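PDB 5W5P: tail fiber protein from Acinetobacter phage AM24, which probably recognises and degrades the capsular polysaccharide of Acinetobacter baumannii as the trimeric tailspike of the phage. Local coordinates for the interface of chains A and B. Residues are numbered along the deposited sequence; one frame, centred on the assembly and turned at random. Chains: chain A/B, Tail fiber protein.

The interface of chains A and B. Residues chain A 453-455, 604; chain B 449, 451, 608, 610.
A:Thr604 turns its methyl towards a corner of chain B formed by B:Val451 and B:Tyr608. CG2 lies 3.7 Å from CG2 of B:Val451 and 3.8 Å from CD1 of B:Tyr608. It meets the tyrosine at CD1, tilted from the ring plane and well away from the ring centre. B:Val451 also crosses the A:Phe453 side chain at about a right angle, with CG2 over the CD2 side of the ring, a looser contact.

B:Ala449 fits against two neighbours from chain A. Its CB packs against CB of A:Phe453 at 3.7 Å, so the root of the aromatic side chain makes this contact while the ring runs on past the alanine, with B:Val451 CG2 off one face. From A:Leu455, CD2 comes to 3.9 Å from CA of B:Ala449. The other methyl, CD1, lies near the alanine carbonyl and also meets CD2 of B:Leu610 at 3.9 Å. With chi1 at 78°, the A:Leu455 branch point sits between its own backbone N and carbonyl carbon, which brings it towards chain B.

The polar part is a water-mediated link. OG1, the hydroxyl of A:Thr604, lies beside its backbone N (chi1 -61°) and is 2.6 Å from water 1. That water is 3.1 Å from the carbonyl O of B:Ala449 and 3.1 Å from the backbone N of B:Leu610, whose N-H points fairly straight at it (161° at H). Within chain A, the carboxylate OD1 of A:Asp454 accepts the backbone N-H of A:Leu455 through its anti lone pair, which may help fix the local backbone next to the contact.

Chain A contributes strands 451-461 and 598-608 of its C-terminal domain, beyond the beta-helix typical of tailspikes. Chain B answers with the end of 3-10 helix 446-449, the start of strand 451-461, the end of strand 598-608 and the following loop. The same strands take part from both copies but with different residues, so the contact is not two-fold, in keeping with a trimer.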
loop_
_atom_site.group_PDB
_atom_site.type_symbol
_atom_site.label_atom_id
_atom_site.label_comp_id
_atom_site.label_asym_id
_atom_site.label_seq_id
_atom_site.Cartn_x
_atom_site.Cartn_y
_atom_site.Cartn_z
ATOM N N PHE A 453 -5.824 28.416 -7.097
ATOM C CA PHE A 453 -5.946 29.402 -6.037
ATOM C C PHE A 453 -4.573 29.926 -5.638
ATOM O O PHE A 453 -3.579 29.194 -5.655
ATOM C CB PHE A 453 -6.653 28.813 -4.811
ATOM C CG PHE A 453 -8.118 28.591 -5.016
ATOM C CD1 PHE A 453 -8.570 27.519 -5.766
ATOM C CD2 PHE A 453 -9.047 29.460 -4.467
ATOM C CE1 PHE A 453 -9.920 27.313 -5.964
ATOM C CE2 PHE A 453 -10.407 29.260 -4.659
ATOM C CZ PHE A 453 -10.843 28.185 -5.408
ATOM N N ASP A 454 -4.528 31.209 -5.294
ATOM C CA ASP A 454 -3.300 31.849 -4.852
ATOM C C ASP A 454 -3.629 32.776 -3.694
ATOM O O ASP A 454 -4.793 33.067 -3.417
ATOM C CB ASP A 454 -2.619 32.625 -5.984
ATOM C CG ASP A 454 -1.108 32.540 -5.916
ATOM O OD1 ASP A 454 -0.563 32.519 -4.793
ATOM O OD2 ASP A 454 -0.469 32.493 -6.986
ATOM N N LEU A 455 -2.587 33.243 -3.015
ATOM C CA LEU A 455 -2.781 34.039 -1.814
ATOM C C LEU A 455 -1.474 34.730 -1.451
ATOM O O LEU A 455 -0.388 34.261 -1.805
ATOM C CB LEU A 455 -3.287 33.179 -0.646
ATOM C CG LEU A 455 -2.306 32.289 0.126
ATOM C CD1 LEU A 455 -2.924 31.827 1.440
ATOM C CD2 LEU A 455 -1.886 31.094 -0.708
ATOM N N THR A 604 -6.632 36.718 -1.456
ATOM C CA THR A 604 -6.832 35.353 -1.932
ATOM C C THR A 604 -7.423 35.418 -3.334
ATOM O O THR A 604 -8.473 36.036 -3.538
ATOM C CB THR A 604 -7.753 34.558 -0.999
ATOM O OG1 THR A 604 -7.168 34.481 0.305
ATOM C CG2 THR A 604 -7.946 33.145 -1.529
ATOM N N ALA B 449 -4.697 27.317 -0.071
ATOM C CA ALA B 449 -4.886 28.759 -0.041
ATOM C C ALA B 449 -5.742 29.197 1.137
ATOM O O ALA B 449 -6.234 30.331 1.145
ATOM C CB ALA B 449 -5.501 29.248 -1.357
ATOM N N VAL B 451 -8.696 28.403 1.963
ATOM C CA VAL B 451 -10.094 28.580 1.588
ATOM C C VAL B 451 -10.868 27.357 2.054
ATOM O O VAL B 451 -10.450 26.218 1.805
ATOM C CB VAL B 451 -10.239 28.778 0.070
ATOM C CG1 VAL B 451 -11.703 28.802 -0.330
ATOM C CG2 VAL B 451 -9.533 30.057 -0.378
ATOM N N TYR B 608 -12.750 32.735 3.068
ATOM C CA TYR B 608 -11.343 33.054 2.845
ATOM C C TYR B 608 -10.714 33.306 4.211
ATOM O O TYR B 608 -10.908 34.368 4.809
ATOM C CB TYR B 608 -11.201 34.258 1.915
ATOM C CG TYR B 608 -12.036 34.139 0.659
ATOM C CD1 TYR B 608 -11.565 33.440 -0.452
ATOM C CD2 TYR B 608 -13.299 34.709 0.586
ATOM C CE1 TYR B 608 -12.329 33.318 -1.600
ATOM C CE2 TYR B 608 -14.069 34.595 -0.552
ATOM C CZ TYR B 608 -13.583 33.901 -1.644
ATOM O OH TYR B 608 -14.360 33.792 -2.777
ATOM N N LEU B 610 -7.503 33.527 5.225
ATOM C CA LEU B 610 -6.246 34.252 5.375
ATOM C C LEU B 610 -6.459 35.527 6.175
ATOM O O LEU B 610 -7.272 36.375 5.798
ATOM C CB LEU B 610 -5.657 34.581 4.006
ATOM C CG LEU B 610 -4.238 35.157 4.016
ATOM C CD1 LEU B 610 -3.280 34.207 4.709
ATOM C CD2 LEU B 610 -3.767 35.449 2.602
HETATM O O HOH W 1 -7.836 32.797 2.200
#